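Local coordinates for axin interactor, dorsalization-associated protein (Danio rerio, PDB 2QZQ) that acts as a ventralizing factor in the embryo, binding axin, disrupting its homodimerization and thereby inhibiting axin-mediated JNK activation, at residues I20-L25 and Y143-Q148; F87-H92 and T127-K132; F99-C104 and Y123-D128; C104-E109 and I118-Y123. All blocks are in the same frame, centred on the assembly; numbering follows the deposited sequence.

Interaction 1. Residues I20-L25 and Y143-Q148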
# COMPACT_ATOMS: atom_id res chain seq x y z
N ILE A 20 3.42 -3.25 6.50
CA ILE A 20 3.98 -3.56 5.19
C ILE A 20 5.25 -4.30 5.49
O ILE A 20 6.23 -3.72 6.02
CB ILE A 20 4.28 -2.28 4.36
CG1 ILE A 20 3.01 -1.45 4.13
CG2 ILE A 20 5.01 -2.64 3.06
CD1 ILE A 20 3.29 -0.06 3.52
N GLU A 21 5.23 -5.60 5.20
CA GLU A 21 6.36 -6.46 5.52
C GLU A 21 7.41 -6.32 4.45
O GLU A 21 8.52 -5.91 4.72
CB GLU A 21 5.91 -7.91 5.69
CG GLU A 21 4.86 -8.02 6.81
CD GLU A 21 4.32 -9.43 7.04
OE1 GLU A 21 4.40 -10.28 6.14
OE2 GLU A 21 3.80 -9.67 8.16
N LYS A 22 7.05 -6.66 3.22
CA LYS A 22 8.01 -6.64 2.13
C LYS A 22 7.24 -6.61 0.81
O LYS A 22 6.04 -6.89 0.79
CB LYS A 22 8.93 -7.84 2.19
CG LYS A 22 8.28 -9.16 1.81
CD LYS A 22 9.20 -10.33 2.12
CE LYS A 22 8.43 -11.64 1.98
NZ LYS A 22 9.33 -12.81 2.15
N ILE A 23 7.94 -6.25 -0.26
CA ILE A 23 7.38 -6.32 -1.59
C ILE A 23 8.33 -7.09 -2.49
O ILE A 23 9.54 -6.82 -2.53
CB ILE A 23 6.99 -4.91 -2.15
CG1 ILE A 23 6.26 -5.05 -3.51
CG2 ILE A 23 8.20 -3.99 -2.28
CD1 ILE A 23 5.78 -3.68 -4.07
N GLY A 24 7.77 -8.08 -3.20
CA GLY A 24 8.49 -8.84 -4.21
C GLY A 24 8.41 -8.14 -5.55
O GLY A 24 7.32 -7.74 -6.01
N LEU A 25 9.57 -7.98 -6.18
CA LEU A 25 9.67 -7.39 -7.51
C LEU A 25 10.83 -8.06 -8.24
O LEU A 25 11.87 -8.36 -7.64
CB LEU A 25 9.90 -5.86 -7.40
CG LEU A 25 8.84 -4.97 -6.73
CD1 LEU A 25 9.40 -3.56 -6.38
CD2 LEU A 25 7.61 -4.81 -7.59
N TYR A 143 4.90 -10.71 -4.64
CA TYR A 143 3.71 -10.01 -4.13
C TYR A 143 4.06 -8.93 -3.13
O TYR A 143 5.18 -8.88 -2.61
CB TYR A 143 2.81 -11.03 -3.39
CG TYR A 143 2.24 -12.14 -4.26
CD1 TYR A 143 1.15 -11.90 -5.08
CD2 TYR A 143 2.75 -13.44 -4.18
CE1 TYR A 143 0.60 -12.89 -5.86
CE2 TYR A 143 2.21 -14.46 -4.97
CZ TYR A 143 1.13 -14.17 -5.80
OH TYR A 143 0.55 -15.14 -6.57
N LEU A 144 3.09 -8.10 -2.82
CA LEU A 144 3.16 -7.26 -1.62
C LEU A 144 2.65 -8.09 -0.43
O LEU A 144 1.53 -8.61 -0.47
CB LEU A 144 2.30 -6.00 -1.81
CG LEU A 144 2.20 -5.03 -0.63
CD1 LEU A 144 3.56 -4.34 -0.32
CD2 LEU A 144 1.09 -4.01 -0.89
N HIS A 145 3.47 -8.19 0.62
CA HIS A 145 3.12 -8.99 1.82
C HIS A 145 2.79 -8.04 2.93
O HIS A 145 3.63 -7.20 3.31
CB HIS A 145 4.31 -9.81 2.27
CG HIS A 145 4.64 -10.97 1.38
ND1 HIS A 145 5.20 -10.82 0.13
CD2 HIS A 145 4.50 -12.30 1.58
CE1 HIS A 145 5.39 -12.01 -0.41
NE2 HIS A 145 4.98 -12.92 0.45
N LEU A 146 1.55 -8.14 3.42
CA LEU A 146 1.05 -7.33 4.53
C LEU A 146 0.59 -8.18 5.71
O LEU A 146 0.31 -9.39 5.55
CB LEU A 146 -0.15 -6.46 4.11
CG LEU A 146 -0.09 -5.62 2.83
CD1 LEU A 146 -1.46 -5.01 2.51
CD2 LEU A 146 0.99 -4.56 2.97
N ASN A 147 0.54 -7.56 6.88
CA ASN A 147 -0.17 -8.13 8.05
C ASN A 147 -1.20 -7.13 8.51
O ASN A 147 -0.88 -5.94 8.69
CB ASN A 147 0.79 -8.50 9.19
CG ASN A 147 0.11 -9.32 10.29
OD1 ASN A 147 -0.55 -10.29 10.00
ND2 ASN A 147 0.28 -8.91 11.54
N GLN A 148 -2.45 -7.59 8.66
CA GLN A 148 -3.55 -6.73 9.12
C GLN A 148 -3.84 -6.97 10.60
O GLN A 148 -3.91 -8.13 11.04
CB GLN A 148 -4.85 -6.96 8.32
CG GLN A 148 -4.67 -7.15 6.83
CD GLN A 148 -5.97 -6.99 6.08
OE1 GLN A 148 -6.76 -6.08 6.36
NE2 GLN A 148 -6.21 -7.87 5.10
O HOH W 1 2.14 -11.59 4.86

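Interaction 2. Residues F87-H92 and T127-K132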
# COMPACT_ATOMS: atom_id res chain seq x y z
N PHE A 87 -5.05 1.68 -1.41
CA PHE A 87 -4.02 1.55 -2.44
C PHE A 87 -2.63 1.60 -1.85
O PHE A 87 -2.40 2.30 -0.87
CB PHE A 87 -4.16 2.69 -3.44
CG PHE A 87 -5.21 2.46 -4.46
CD1 PHE A 87 -4.87 1.94 -5.70
CD2 PHE A 87 -6.54 2.73 -4.18
CE1 PHE A 87 -5.89 1.68 -6.68
CE2 PHE A 87 -7.55 2.48 -5.12
CZ PHE A 87 -7.21 1.96 -6.37
N PHE A 88 -1.70 0.86 -2.46
CA PHE A 88 -0.31 0.82 -2.08
C PHE A 88 0.42 1.02 -3.39
O PHE A 88 0.29 0.19 -4.29
CB PHE A 88 0.08 -0.55 -1.50
CG PHE A 88 -0.83 -0.99 -0.39
CD1 PHE A 88 -0.52 -0.72 0.93
CD2 PHE A 88 -2.05 -1.60 -0.69
CE1 PHE A 88 -1.41 -1.10 1.97
CE2 PHE A 88 -2.92 -1.98 0.32
CZ PHE A 88 -2.61 -1.71 1.64
N GLU A 89 1.07 2.17 -3.52
CA GLU A 89 1.82 2.52 -4.75
C GLU A 89 3.29 2.47 -4.42
O GLU A 89 3.73 3.18 -3.53
CB GLU A 89 1.47 3.92 -5.22
CG GLU A 89 0.04 4.08 -5.71
CD GLU A 89 -0.25 5.50 -6.10
OE1 GLU A 89 -0.46 6.34 -5.19
OE2 GLU A 89 -0.23 5.78 -7.31
N PHE A 90 4.04 1.64 -5.14
CA PHE A 90 5.46 1.50 -4.95
C PHE A 90 6.16 2.53 -5.84
O PHE A 90 5.96 2.55 -7.05
CB PHE A 90 5.91 0.10 -5.30
CG PHE A 90 7.40 -0.10 -5.19
CD1 PHE A 90 7.97 -0.55 -4.02
CD2 PHE A 90 8.23 0.17 -6.29
CE1 PHE A 90 9.36 -0.73 -3.94
CE2 PHE A 90 9.58 -0.01 -6.23
CZ PHE A 90 10.16 -0.47 -5.04
N LYS A 91 6.94 3.39 -5.19
CA LYS A 91 7.62 4.49 -5.87
C LYS A 91 9.13 4.39 -5.67
O LYS A 91 9.60 3.87 -4.66
CB LYS A 91 7.10 5.80 -5.34
CG LYS A 91 5.61 6.06 -5.74
CD LYS A 91 5.11 7.35 -5.18
CE LYS A 91 3.62 7.52 -5.39
NZ LYS A 91 3.15 8.74 -4.65
N HIS A 92 9.88 4.91 -6.64
CA HIS A 92 11.33 4.80 -6.62
C HIS A 92 11.92 5.90 -7.51
O HIS A 92 11.22 6.49 -8.38
CB HIS A 92 11.80 3.38 -7.01
CG HIS A 92 11.54 3.01 -8.45
ND1 HIS A 92 10.28 2.95 -8.99
CD2 HIS A 92 12.39 2.71 -9.45
CE1 HIS A 92 10.36 2.63 -10.27
NE2 HIS A 92 11.63 2.48 -10.57
N THR A 127 -1.25 4.17 -11.93
CA THR A 127 -2.25 3.70 -10.97
C THR A 127 -3.64 4.04 -11.48
O THR A 127 -3.89 5.19 -11.90
CB THR A 127 -2.02 4.31 -9.59
OG1 THR A 127 -0.66 4.05 -9.19
CG2 THR A 127 -2.94 3.64 -8.54
N ASP A 128 -4.54 3.06 -11.48
CA ASP A 128 -5.94 3.34 -11.73
C ASP A 128 -6.63 3.29 -10.40
O ASP A 128 -6.90 2.20 -9.87
CB ASP A 128 -6.54 2.31 -12.69
CG ASP A 128 -8.03 2.59 -13.02
OD1 ASP A 128 -8.63 3.55 -12.50
OD2 ASP A 128 -8.59 1.82 -13.80
N PHE A 129 -6.89 4.48 -9.84
CA PHE A 129 -7.55 4.62 -8.56
C PHE A 129 -9.02 4.23 -8.56
O PHE A 129 -9.62 4.10 -7.50
CB PHE A 129 -7.35 6.03 -8.00
CG PHE A 129 -5.94 6.32 -7.55
CD1 PHE A 129 -5.34 5.57 -6.54
CD2 PHE A 129 -5.21 7.35 -8.14
CE1 PHE A 129 -4.05 5.87 -6.11
CE2 PHE A 129 -3.92 7.65 -7.71
CZ PHE A 129 -3.34 6.90 -6.70
N LYS A 130 -9.58 3.99 -9.74
CA LYS A 130 -10.91 3.38 -9.84
C LYS A 130 -10.82 1.85 -10.03
O LYS A 130 -11.86 1.17 -9.99
CB LYS A 130 -11.70 4.02 -10.98
CG LYS A 130 -12.05 5.50 -10.73
CD LYS A 130 -12.65 6.08 -11.97
CE LYS A 130 -12.88 7.57 -11.80
NZ LYS A 130 -13.38 8.14 -13.07
N ARG A 131 -9.59 1.33 -10.17
CA ARG A 131 -9.30 -0.11 -10.41
C ARG A 131 -10.21 -0.80 -11.45
O ARG A 131 -10.64 -1.93 -11.30
CB ARG A 131 -9.14 -0.92 -9.11
CG ARG A 131 -10.28 -0.90 -8.11
CD ARG A 131 -10.18 0.22 -7.07
NE ARG A 131 -11.32 0.17 -6.14
CZ ARG A 131 -11.89 1.24 -5.56
NH1 ARG A 131 -11.47 2.50 -5.80
NH2 ARG A 131 -12.87 1.04 -4.72
N LYS A 132 -10.47 -0.07 -12.53
CA LYS A 132 -11.34 -0.52 -13.62
C LYS A 132 -10.57 -1.28 -14.69
O LYS A 132 -11.09 -2.21 -15.29
CB LYS A 132 -11.99 0.71 -14.27
CG LYS A 132 -12.96 1.49 -13.40
CD LYS A 132 -13.88 0.58 -12.65
CE LYS A 132 -15.28 1.15 -12.51
NZ LYS A 132 -16.20 -0.01 -12.33

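Interaction 3. Residues F99-C104 and Y123-D128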
# COMPACT_ATOMS: atom_id res chain seq x y z
N PHE A 99 13.72 11.87 -11.51
CA PHE A 99 12.51 12.06 -10.71
C PHE A 99 12.01 10.73 -10.16
O PHE A 99 12.47 9.68 -10.56
CB PHE A 99 11.40 12.78 -11.51
CG PHE A 99 10.99 12.08 -12.78
CD1 PHE A 99 11.10 12.74 -14.01
CD2 PHE A 99 10.42 10.81 -12.76
CE1 PHE A 99 10.69 12.11 -15.21
CE2 PHE A 99 10.02 10.17 -13.94
CZ PHE A 99 10.15 10.83 -15.16
N THR A 100 11.03 10.84 -9.27
CA THR A 100 10.34 9.68 -8.68
C THR A 100 9.21 9.19 -9.56
O THR A 100 8.41 9.99 -10.06
CB THR A 100 9.78 10.07 -7.32
OG1 THR A 100 10.87 10.39 -6.46
CG2 THR A 100 8.95 8.88 -6.68
N SER A 101 9.15 7.88 -9.75
CA SER A 101 8.20 7.25 -10.65
C SER A 101 7.40 6.25 -9.80
O SER A 101 7.94 5.67 -8.87
CB SER A 101 8.95 6.52 -11.77
OG SER A 101 8.10 5.72 -12.61
N THR A 102 6.12 6.12 -10.10
CA THR A 102 5.31 5.03 -9.58
C THR A 102 5.55 3.85 -10.52
O THR A 102 5.34 3.96 -11.71
CB THR A 102 3.83 5.37 -9.61
OG1 THR A 102 3.61 6.57 -8.85
CG2 THR A 102 3.02 4.25 -8.99
N LYS A 103 6.03 2.74 -9.98
CA LYS A 103 6.32 1.56 -10.77
C LYS A 103 5.08 0.69 -10.90
O LYS A 103 4.76 0.15 -11.96
CB LYS A 103 7.38 0.75 -10.03
CG LYS A 103 7.87 -0.51 -10.75
CD LYS A 103 9.06 -1.07 -9.94
CE LYS A 103 9.68 -2.25 -10.61
NZ LYS A 103 10.45 -1.76 -11.79
N CYS A 104 4.38 0.54 -9.79
CA CYS A 104 3.27 -0.42 -9.75
C CYS A 104 2.44 -0.13 -8.52
O CYS A 104 2.83 0.67 -7.67
CB CYS A 104 3.83 -1.85 -9.72
SG CYS A 104 4.99 -2.17 -8.32
N TYR A 123 0.04 -4.42 -10.00
CA TYR A 123 -0.38 -4.00 -11.32
C TYR A 123 0.51 -2.88 -11.80
O TYR A 123 0.98 -2.09 -10.99
CB TYR A 123 -1.85 -3.55 -11.26
CG TYR A 123 -2.75 -4.73 -10.98
CD1 TYR A 123 -2.96 -5.70 -11.96
CD2 TYR A 123 -3.32 -4.93 -9.72
CE1 TYR A 123 -3.73 -6.83 -11.73
CE2 TYR A 123 -4.10 -6.06 -9.47
CZ TYR A 123 -4.29 -7.01 -10.48
OH TYR A 123 -5.08 -8.10 -10.24
N LYS A 124 0.73 -2.82 -13.11
CA LYS A 124 1.64 -1.84 -13.71
C LYS A 124 1.08 -0.42 -13.58
O LYS A 124 -0.16 -0.22 -13.65
CB LYS A 124 1.84 -2.16 -15.19
CG LYS A 124 2.46 -3.48 -15.51
CD LYS A 124 2.58 -3.67 -17.00
CE LYS A 124 3.47 -4.89 -17.35
NZ LYS A 124 3.32 -5.32 -18.79
N LYS A 125 1.97 0.55 -13.38
CA LYS A 125 1.66 1.96 -13.54
C LYS A 125 1.05 2.20 -14.94
O LYS A 125 1.30 1.39 -15.85
CB LYS A 125 2.93 2.82 -13.37
CG LYS A 125 4.10 2.45 -14.28
CD LYS A 125 4.27 3.39 -15.48
CE LYS A 125 4.55 4.82 -15.04
NZ LYS A 125 5.78 4.89 -14.19
N PRO A 126 0.25 3.28 -15.11
CA PRO A 126 -0.16 4.26 -14.08
C PRO A 126 -1.24 3.70 -13.16
O PRO A 126 -2.04 2.85 -13.56
CB PRO A 126 -0.72 5.43 -14.91
CG PRO A 126 -1.18 4.83 -16.17
CD PRO A 126 -0.37 3.56 -16.42
N THR A 127 -1.25 4.17 -11.93
CA THR A 127 -2.25 3.70 -10.97
C THR A 127 -3.64 4.04 -11.48
O THR A 127 -3.89 5.19 -11.90
CB THR A 127 -2.02 4.31 -9.59
OG1 THR A 127 -0.66 4.05 -9.19
CG2 THR A 127 -2.94 3.64 -8.54
N ASP A 128 -4.54 3.06 -11.48
CA ASP A 128 -5.94 3.34 -11.73
C ASP A 128 -6.63 3.29 -10.40
O ASP A 128 -6.90 2.20 -9.87
CB ASP A 128 -6.54 2.31 -12.69
CG ASP A 128 -8.03 2.59 -13.02
OD1 ASP A 128 -8.63 3.55 -12.50
OD2 ASP A 128 -8.59 1.82 -13.80

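Interaction 4. Residues C104-E109 and I118-Y123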
# COMPACT_ATOMS: atom_id res chain seq x y z
N CYS A 104 4.38 0.54 -9.79
CA CYS A 104 3.27 -0.42 -9.75
C CYS A 104 2.44 -0.13 -8.52
O CYS A 104 2.83 0.67 -7.67
CB CYS A 104 3.83 -1.85 -9.72
SG CYS A 104 4.99 -2.17 -8.32
N PHE A 105 1.27 -0.77 -8.45
CA PHE A 105 0.39 -0.58 -7.31
C PHE A 105 -0.38 -1.87 -6.96
O PHE A 105 -0.50 -2.82 -7.75
CB PHE A 105 -0.60 0.56 -7.58
CG PHE A 105 -1.62 0.25 -8.67
CD1 PHE A 105 -1.28 0.37 -10.01
CD2 PHE A 105 -2.90 -0.17 -8.33
CE1 PHE A 105 -2.22 0.10 -11.01
CE2 PHE A 105 -3.87 -0.45 -9.33
CZ PHE A 105 -3.53 -0.32 -10.66
N ALA A 106 -0.88 -1.88 -5.73
CA ALA A 106 -1.72 -2.97 -5.24
C ALA A 106 -2.88 -2.25 -4.58
O ALA A 106 -2.75 -1.11 -4.14
CB ALA A 106 -0.97 -3.81 -4.19
N PHE A 107 -4.01 -2.93 -4.48
CA PHE A 107 -5.09 -2.35 -3.72
C PHE A 107 -5.83 -3.45 -3.00
O PHE A 107 -5.70 -4.63 -3.35
CB PHE A 107 -6.03 -1.56 -4.62
CG PHE A 107 -6.71 -2.39 -5.68
CD1 PHE A 107 -6.07 -2.71 -6.86
CD2 PHE A 107 -8.01 -2.88 -5.47
CE1 PHE A 107 -6.71 -3.45 -7.86
CE2 PHE A 107 -8.64 -3.64 -6.42
CZ PHE A 107 -8.02 -3.93 -7.62
N MSE A 108 -6.62 -3.05 -2.01
CA MSE A 108 -7.53 -3.98 -1.36
C MSE A 108 -8.88 -3.34 -1.12
O MSE A 108 -8.95 -2.21 -0.63
CB MSE A 108 -6.94 -4.60 -0.09
CG MSE A 108 -6.34 -3.66 0.93
SE MSE A 108 -5.66 -4.76 2.47
CE MSE A 108 -7.09 -4.76 3.40
N GLU A 109 -9.93 -4.07 -1.48
CA GLU A 109 -11.32 -3.66 -1.23
C GLU A 109 -11.69 -3.85 0.24
O GLU A 109 -11.01 -4.56 0.99
CB GLU A 109 -12.30 -4.43 -2.14
CG GLU A 109 -12.09 -4.30 -3.69
CD GLU A 109 -12.41 -2.90 -4.28
OE1 GLU A 109 -13.01 -2.04 -3.61
OE2 GLU A 109 -12.06 -2.66 -5.46
N ILE A 118 -1.70 -11.28 4.47
CA ILE A 118 -2.30 -11.27 3.14
C ILE A 118 -1.19 -10.97 2.11
O ILE A 118 -0.29 -10.17 2.39
CB ILE A 118 -3.46 -10.23 3.02
CG1 ILE A 118 -4.15 -10.29 1.65
CG2 ILE A 118 -2.99 -8.80 3.37
CD1 ILE A 118 -5.34 -9.36 1.56
N VAL A 119 -1.25 -11.64 0.95
CA VAL A 119 -0.40 -11.24 -0.17
C VAL A 119 -1.29 -10.66 -1.28
O VAL A 119 -2.42 -11.12 -1.51
CB VAL A 119 0.55 -12.41 -0.68
CG1 VAL A 119 1.43 -12.96 0.47
CG2 VAL A 119 -0.24 -13.51 -1.34
N ILE A 120 -0.81 -9.60 -1.90
CA ILE A 120 -1.59 -8.92 -2.91
C ILE A 120 -0.68 -8.72 -4.13
O ILE A 120 0.49 -8.31 -4.00
CB ILE A 120 -2.06 -7.52 -2.45
CG1 ILE A 120 -2.84 -7.57 -1.13
CG2 ILE A 120 -2.91 -6.87 -3.56
CD1 ILE A 120 -3.11 -6.18 -0.53
N GLU A 121 -1.24 -9.01 -5.30
CA GLU A 121 -0.54 -8.87 -6.59
C GLU A 121 -0.34 -7.41 -7.01
O GLU A 121 -1.11 -6.49 -6.60
CB GLU A 121 -1.30 -9.65 -7.69
CG GLU A 121 -2.59 -8.95 -8.21
CD GLU A 121 -3.83 -9.23 -7.35
OE1 GLU A 121 -3.71 -9.67 -6.19
OE2 GLU A 121 -4.95 -8.97 -7.85
N LEU A 122 0.67 -7.19 -7.85
CA LEU A 122 0.99 -5.84 -8.32
C LEU A 122 0.53 -5.63 -9.76
O LEU A 122 0.68 -6.51 -10.60
CB LEU A 122 2.50 -5.57 -8.22
CG LEU A 122 2.75 -5.63 -6.69
CD1 LEU A 122 3.98 -6.35 -6.28
CD2 LEU A 122 2.52 -4.31 -6.00
N TYR A 123 0.04 -4.42 -10.00
CA TYR A 123 -0.38 -4.00 -11.32
C TYR A 123 0.51 -2.88 -11.80
O TYR A 123 0.98 -2.09 -10.99
CB TYR A 123 -1.85 -3.55 -11.26
CG TYR A 123 -2.75 -4.73 -10.98
CD1 TYR A 123 -2.96 -5.70 -11.96
CD2 TYR A 123 -3.32 -4.93 -9.72
CE1 TYR A 123 -3.73 -6.83 -11.73
CE2 TYR A 123 -4.10 -6.06 -9.47
CZ TYR A 123 -4.29 -7.01 -10.48
OH TYR A 123 -5.08 -8.10 -10.24
O HOH W 2 -3.75 -5.41 -6.11
O HOH W 3 -6.18 -6.70 -6.02

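Interaction 1. Residues I20-L25 and Y143-Q148
Lys22 lays its aliphatic chain alongside His145, with CE over the centre of one imidazole face, 3.8 Å from the ring centroid and 5° off the normal. CG of Lys22 takes the crowded position between backbone N and carbonyl carbon (chi1 72°), and the chain runs on extended in the same direction as the histidine. This pair lies on the more open face of the two strands, where Lys22 also makes a cation-pi contact with Tyr64. An alanine in place of His145 would probably leave CE of Lys22 without its supporting ring face and let the lysine chain swing more freely. The Glu21 carboxylate reaches the other strand through a water that donates to its OE1 and to Leu146 O. The opposite face is tightly packed: Leu144 CD1 sits 3.9 Å from Ile23 CB, and Leu146 CD2 meets Ile20 CG1 at 3.9 Å. Phe88 and Phe90 of strand 85-94 pack against this apolar side. Between the faces, His145 N binds Lys22 O at 2.9 Å and Gly24 N binds Tyr143 O at 2.8 Å. His145 O takes Glu21 N at 2.9 Å and a weak bond from Lys22 N. Glu21 and Lys22 thus share one partner, a classic beta bulge in the antiparallel pairing of the first and last strands of the C-terminal, C2-type beta sandwich domain of the protein.

Interaction 2. Residues F87-H92 and T127-K132
Phe87 and Phe129 form a T-shaped (edge-to-face) pair where the loop after strand 116-124 folds over strand 85-94 of the C2 domain. The ring planes stand at 72° and the centroids lie 5.0 Å apart. Phe129 supplies the edge, its CD1 lying over the centre of one Phe87 face. Next to this pair, the carboxylate of Glu89 crosses Phe129 at about a right angle, and OE1 lies in the ring plane at its edge, 3.3 Å from CZ. The weakly positive rim of an aromatic ring would probably favour such a carboxylate neighbour. Glu89 OE2 accepts a 2.6 Å hydrogen bond from Thr127 OG1 on its anti side, a little out of the carboxylate plane. CG2 of the same threonine covers part of one Phe129 face, offset toward the rim.

Residues Asp128 to Arg131 form a type I beta turn. Asp128 OD1 accepts from Lys130 N at 3.0 Å in an Asx turn, while OD2 takes Lys132 N. At the end of the turn, Arg131 CD comes within 3.5 Å of Phe87 CZ. Arg131 NH1 binds Phe129 O at 3.0 Å, with the oxygen in the guanidinium plane, and lies at the edge of the Phe87 ring. The same guanidinium is held from outside by a salt bridge to Glu109 and a hydrogen bond to Asp42 O.

Interaction 3. Residues F99-C104 and Y123-D128
Lys125 curls its side chain back over the backbone of strand 99-104, at the open end of the beta hairpin that strand 99-109 forms with strand 116-124, where the pairing of the strands stops. Its CG lies between backbone N and carbonyl carbon (chi1 54°), and further bends beyond it turn the chain around the carbonyl oxygen of Thr102. At the chain's tip, the ammonium Lys125 NZ donates to Thr102 O at 2.7 Å. The donor is tilted by about 23° from the carbonyl plane. The hydroxyl of Ser101 gives the same oxygen a second, weak bond. A lysine side chain thus takes up a strand carbonyl after the regular pairing has ended.

The backbone contributes one hydrogen bond, from Lys125 N to Lys103 O at 3.2 Å. Closer to the body of the hairpin, Cys104 and Lys124 form an antiparallel non-hydrogen-bonded pair whose side chains diverge. Here Tyr123 O approaches Cys104 CA at 3.1 Å. Lys124 and Lys103 both turn away from the contact, and Lys103 goes to a salt bridge with Asp27. Beyond the cis peptide bond that precedes Pro126, the side chains of Thr102 and Thr127 still meet, at about a right angle, and CG2 of Thr102 lies 3.7 Å from OG1 of Thr127, whose hydroxyl is bonded to Glu89.

Interaction 4. Residues C104-E109 and I118-Y123
Phe105 and Tyr123 form the antiparallel hydrogen-bonded pair of a buried strand-to-strand contact, within the hairpin of strands 99-109 and 116-124. Phe105 N binds Tyr123 O at 2.9 Å, and Tyr123 N returns a bond to Phe105 O at 2.8 Å. On the same face, CB of Tyr123 sits over the Phe105 ring, offset toward its rim and 3.9 Å from the centroid, a CH-pi contact. A chi1 of 68° sets CG of Phe105 between backbone N and carbonyl carbon, which brings it within 4.2 Å of Tyr123 O. An alanine at Phe105 would probably leave a gap over Tyr123 CB and deprive Thr127 and Phe87 of the ring they pack against. Phe107 adds an oblique contact of CE1 with Tyr123 CE2, and the tyrosine OH donates to the anti lone pair of Glu121 OE2.

Farther along, the hairpin opens: the strand pieces 104-109 and 118-120 approach to 8.3 Å between axes and run at 131°, and no backbone hydrogen bond is made between these two pieces. A water fills the break, accepting from Phe107 N at 3.0 Å and lying 2.9 Å from Glu121 O. The face turned into the beta sandwich is closed by aliphatic groups instead. Ala106 CB touches Ile120 CG2 at 3.7 Å as well as Leu122 CD2, which in turn lies against Cys104 SG. Selenomethionine Met108 crosses Ile120 at about a right angle, and both its CB and its selenium face CD1 of the isoleucine.

Interactions 3 and 4 are two levels of one hairpin, sharing Cys104 and Tyr123, with centres about 12 Å apart. The centre of interaction 2 lies about 7 Å from that of interaction 3 and about 8 Å from that of interaction 4; interaction 2 shares Thr127 and Asp128 with interaction 3, and joins the neighbouring strand 85-94 to the loop after strand 116-124. Interaction 1 is reached across the sheet: strands 116-124 and 144-151 are neighbours, and Leu144 N lies 2.9 Å from Ile120 O. Its apolar face also meets interaction 2 inside the sandwich, where Leu144 CD2 is 3.6 Å from Phe88 CG. Segment 20-25 of interaction 1 falls in the region that, by similarity, probably binds axin.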